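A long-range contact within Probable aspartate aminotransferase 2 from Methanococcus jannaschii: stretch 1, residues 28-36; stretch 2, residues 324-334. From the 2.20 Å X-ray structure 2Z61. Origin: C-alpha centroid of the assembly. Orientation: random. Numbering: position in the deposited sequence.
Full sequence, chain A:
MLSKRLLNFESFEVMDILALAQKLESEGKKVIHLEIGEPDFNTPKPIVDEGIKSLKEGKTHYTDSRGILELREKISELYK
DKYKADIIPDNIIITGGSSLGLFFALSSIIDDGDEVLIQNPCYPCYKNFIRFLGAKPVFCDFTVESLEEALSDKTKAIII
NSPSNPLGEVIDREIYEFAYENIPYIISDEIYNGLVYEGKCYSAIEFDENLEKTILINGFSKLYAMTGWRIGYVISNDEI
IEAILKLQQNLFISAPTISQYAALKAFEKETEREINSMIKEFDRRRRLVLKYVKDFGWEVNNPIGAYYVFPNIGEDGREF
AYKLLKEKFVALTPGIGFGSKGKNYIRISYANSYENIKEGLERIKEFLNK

Stretch 1 28-36: GKKVIHLEI
Stretch 2 324-334: LLKEKFVALTP

What joins two stretches almost 300 residues apart in the chain? A short parallel ladder does, pairing Ile-32 with Val-330 (CA to CA 4.9 Å) and His-33 with Ala-331 (CA to CA 5.1 Å). Three backbone hydrogen bonds alternate across it. Ile-32 N donates to Phe-329 O at 2.9 Å, Ala-331 N donates to Ile-32 O at 3.0 Å, and Leu-34 N donates to Ala-331 O at 3.0 Å, the last more bent, with 141° at the hydrogen. Phe-329 O also receives a CA-H...O contact from Val-31 CA at 3.3 Å. The four paired residues are extended: Ile-32 at phi/psi -91/115, His-33 at -86/110, Val-330 at -118/116 and Ala-331 at -87/117. Leu-34 (-122/32) and Glu-35 (-127/8) then leave this conformation.

How does stretch 2 come into register? Its helix runs through Lys-328, whose N donates to Leu-324 O at 2.9 Å; a weak bond of 2.9 Å follows from Phe-329 N to Leu-325 O. Phe-329 then takes positive phi (61/41), which leaves its carbonyl accepting from Ile-32 and its CA-to-CB bond directed toward stretch 1. With chi1 -45° (m) and chi2 131°, its ring lies obliquely beside Lys-29, whose extended mttt chain brings CD to 3.8 Å from Phe-329 CE2, so that the lysine meets the ring through an aliphatic carbon. Stretch 1 begins with Gly-28 in a Schellman motif closing the preceding helix, its positive phi (79/28) well suited to glycine.

Which side chains fill the two faces? Ile-32 (mt) and Val-330 (t) share one face, with Ile-32 CB 4.5 Å from Val-330 CG2. Leu-34 (mt) adds to this apolar packing: its CD1 lies 4.2 Å from Val-330 CG1, and its CB 3.7 Å from CD2 of Leu-332 (mt), whose CA-to-CB bond points away although its end comes nearer. Across the sheet, the small Ala-331 faces the same way as His-33, its CB 4.3 Å from His-33 ND1 and 4.4 Å from CG1 of Val-31 (t). That same CG1 is 4.4 Å from Leu-325 CD1, linking stretch 1 to the helix of stretch 2. Together the stretches bury 531 Å², both sides summed.

How are the polar side chains satisfied beside Ala-331? His-33 (m, chi2 -83°) donates from ND1 to Glu-35 OE2 at 2.5 Å, a short bond within stretch 1, while its NE2 is hydrogen-bonded elsewhere in the structure. Glu-35 is folded to meet it, with chi1 84° (p), chi2 -68° (m) and chi3 22°; this sets its CD 3.8 Å from Ala-331 CB, where the methyl leaves room for the carboxylate. Further along, Glu-35 CB approaches OG1 of Thr-333 (m) to 3.3 Å, a contact with carbon. The hydroxyl has a polar partner in a water 2.4 Å from Thr-333 OG1, and the water donates to Glu-35 O at 3.2 Å, bridging the stretches where the direct backbone bonds have ended.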

# COMPACT_ATOMS: atom_id res chain seq x y z
N GLY A 28 11.26 8.43 32.86
CA GLY A 28 12.08 7.37 33.42
C GLY A 28 11.27 6.36 34.22
O GLY A 28 11.80 5.73 35.14
N LYS A 29 10.00 6.20 33.87
CA LYS A 29 9.13 5.25 34.55
C LYS A 29 8.88 4.04 33.66
O LYS A 29 8.44 4.18 32.52
CB LYS A 29 7.79 5.91 34.90
CG LYS A 29 7.93 7.09 35.85
CD LYS A 29 6.62 7.86 36.00
CE LYS A 29 6.81 9.08 36.88
NZ LYS A 29 5.59 9.92 36.98
N LYS A 30 9.18 2.85 34.18
CA LYS A 30 8.99 1.63 33.42
C LYS A 30 7.52 1.29 33.21
O LYS A 30 6.83 0.85 34.13
CB LYS A 30 9.71 0.47 34.11
CG LYS A 30 11.23 0.56 34.02
CD LYS A 30 11.91 -0.71 34.50
CE LYS A 30 13.42 -0.64 34.32
NZ LYS A 30 14.09 -1.90 34.73
N VAL A 31 7.06 1.51 31.99
CA VAL A 31 5.67 1.25 31.61
C VAL A 31 5.52 -0.15 31.02
O VAL A 31 6.26 -0.52 30.11
CB VAL A 31 5.18 2.27 30.57
CG1 VAL A 31 3.83 1.86 30.03
CG2 VAL A 31 5.12 3.66 31.19
N ILE A 32 4.57 -0.92 31.54
CA ILE A 32 4.33 -2.26 31.01
C ILE A 32 3.28 -2.18 29.91
O ILE A 32 2.13 -1.83 30.16
CB ILE A 32 3.86 -3.24 32.10
CG1 ILE A 32 4.98 -3.45 33.13
CG2 ILE A 32 3.47 -4.57 31.47
CD1 ILE A 32 4.61 -4.39 34.26
N HIS A 33 3.70 -2.51 28.69
CA HIS A 33 2.83 -2.46 27.53
C HIS A 33 2.00 -3.73 27.27
O HIS A 33 2.54 -4.78 26.89
CB HIS A 33 3.67 -2.15 26.29
CG HIS A 33 4.24 -0.77 26.28
ND1 HIS A 33 3.52 0.33 25.86
CD2 HIS A 33 5.46 -0.31 26.65
CE1 HIS A 33 4.27 1.41 25.97
NE2 HIS A 33 5.45 1.05 26.44
N LEU A 34 0.69 -3.62 27.48
CA LEU A 34 -0.22 -4.74 27.24
C LEU A 34 -1.26 -4.28 26.23
O LEU A 34 -2.41 -4.71 26.26
CB LEU A 34 -0.92 -5.16 28.53
CG LEU A 34 -0.02 -5.67 29.65
CD1 LEU A 34 -0.89 -6.22 30.77
CD2 LEU A 34 0.90 -6.77 29.11
N GLU A 35 -0.83 -3.39 25.33
CA GLU A 35 -1.71 -2.84 24.30
C GLU A 35 -1.10 -3.03 22.91
O GLU A 35 -1.62 -2.52 21.92
CB GLU A 35 -1.94 -1.35 24.56
CG GLU A 35 -0.84 -0.42 24.01
CD GLU A 35 0.50 -0.55 24.73
OE1 GLU A 35 0.75 -1.59 25.37
OE2 GLU A 35 1.31 0.39 24.65
N ILE A 36 0.01 -3.77 22.85
CA ILE A 36 0.72 -4.02 21.59
C ILE A 36 -0.07 -4.90 20.62
O ILE A 36 -0.48 -6.00 20.97
CB ILE A 36 2.08 -4.69 21.87
CG1 ILE A 36 2.89 -3.82 22.84
CG2 ILE A 36 2.85 -4.89 20.57
CD1 ILE A 36 4.09 -4.53 23.45
N LEU A 324 -5.37 3.17 35.72
CA LEU A 324 -4.36 2.13 35.83
C LEU A 324 -3.03 2.60 35.27
O LEU A 324 -1.98 2.40 35.89
CB LEU A 324 -4.82 0.86 35.10
CG LEU A 324 -4.54 -0.49 35.77
CD1 LEU A 324 -5.05 -1.61 34.88
CD2 LEU A 324 -3.06 -0.66 36.04
N LEU A 325 -3.07 3.24 34.11
CA LEU A 325 -1.85 3.72 33.48
C LEU A 325 -1.10 4.74 34.34
O LEU A 325 0.12 4.64 34.51
CB LEU A 325 -2.16 4.34 32.11
CG LEU A 325 -0.96 4.91 31.35
CD1 LEU A 325 0.11 3.85 31.17
CD2 LEU A 325 -1.41 5.45 30.00
N LYS A 326 -1.83 5.72 34.88
CA LYS A 326 -1.23 6.76 35.71
C LYS A 326 -0.68 6.27 37.04
O LYS A 326 0.40 6.69 37.46
CB LYS A 326 -2.24 7.88 35.96
CG LYS A 326 -2.57 8.68 34.71
CD LYS A 326 -3.47 9.87 35.01
CE LYS A 326 -3.74 10.68 33.74
NZ LYS A 326 -4.56 11.90 34.00
N GLU A 327 -1.41 5.38 37.70
CA GLU A 327 -0.96 4.86 38.98
C GLU A 327 0.06 3.73 38.91
O GLU A 327 1.12 3.82 39.52
CB GLU A 327 -2.16 4.38 39.80
CG GLU A 327 -3.03 5.50 40.31
CD GLU A 327 -4.25 5.00 41.05
OE1 GLU A 327 -4.09 4.07 41.88
OE2 GLU A 327 -5.35 5.53 40.81
N LYS A 328 -0.26 2.68 38.17
CA LYS A 328 0.63 1.53 38.06
C LYS A 328 1.49 1.44 36.80
O LYS A 328 2.28 0.50 36.65
CB LYS A 328 -0.17 0.23 38.21
CG LYS A 328 -0.43 -0.14 39.66
CD LYS A 328 -1.25 0.90 40.39
CE LYS A 328 -1.16 0.71 41.90
NZ LYS A 328 -1.30 -0.72 42.29
N PHE A 329 1.35 2.41 35.90
CA PHE A 329 2.14 2.44 34.68
C PHE A 329 1.89 1.21 33.81
O PHE A 329 2.83 0.64 33.24
CB PHE A 329 3.63 2.53 35.03
CG PHE A 329 3.93 3.54 36.11
CD1 PHE A 329 4.73 3.20 37.20
CD2 PHE A 329 3.40 4.83 36.05
CE1 PHE A 329 4.99 4.12 38.21
CE2 PHE A 329 3.66 5.76 37.06
CZ PHE A 329 4.45 5.40 38.14
N VAL A 330 0.63 0.80 33.71
CA VAL A 330 0.24 -0.35 32.90
C VAL A 330 -0.70 0.09 31.78
O VAL A 330 -1.81 0.57 32.04
CB VAL A 330 -0.44 -1.43 33.77
CG1 VAL A 330 -0.93 -2.58 32.90
CG2 VAL A 330 0.54 -1.94 34.80
N ALA A 331 -0.23 -0.07 30.55
CA ALA A 331 -0.99 0.33 29.37
C ALA A 331 -1.95 -0.75 28.85
O ALA A 331 -1.53 -1.83 28.44
CB ALA A 331 -0.02 0.74 28.26
N LEU A 332 -3.24 -0.43 28.88
CA LEU A 332 -4.29 -1.32 28.41
C LEU A 332 -5.13 -0.57 27.39
O LEU A 332 -5.14 0.65 27.37
CB LEU A 332 -5.21 -1.76 29.57
CG LEU A 332 -4.68 -2.76 30.60
CD1 LEU A 332 -5.80 -3.13 31.55
CD2 LEU A 332 -4.15 -4.00 29.90
N THR A 333 -5.85 -1.31 26.55
CA THR A 333 -6.68 -0.71 25.52
C THR A 333 -8.15 -0.72 25.91
O THR A 333 -8.72 -1.77 26.18
CB THR A 333 -6.54 -1.47 24.20
OG1 THR A 333 -5.15 -1.55 23.83
CG2 THR A 333 -7.33 -0.77 23.09
N PRO A 334 -8.79 0.47 25.95
CA PRO A 334 -10.21 0.57 26.31
C PRO A 334 -11.10 -0.16 25.30
O PRO A 334 -10.99 0.05 24.09
CB PRO A 334 -10.46 2.07 26.35
CG PRO A 334 -9.43 2.62 25.40
CD PRO A 334 -8.21 1.81 25.74
O HOH W 1 -4.21 -0.65 21.77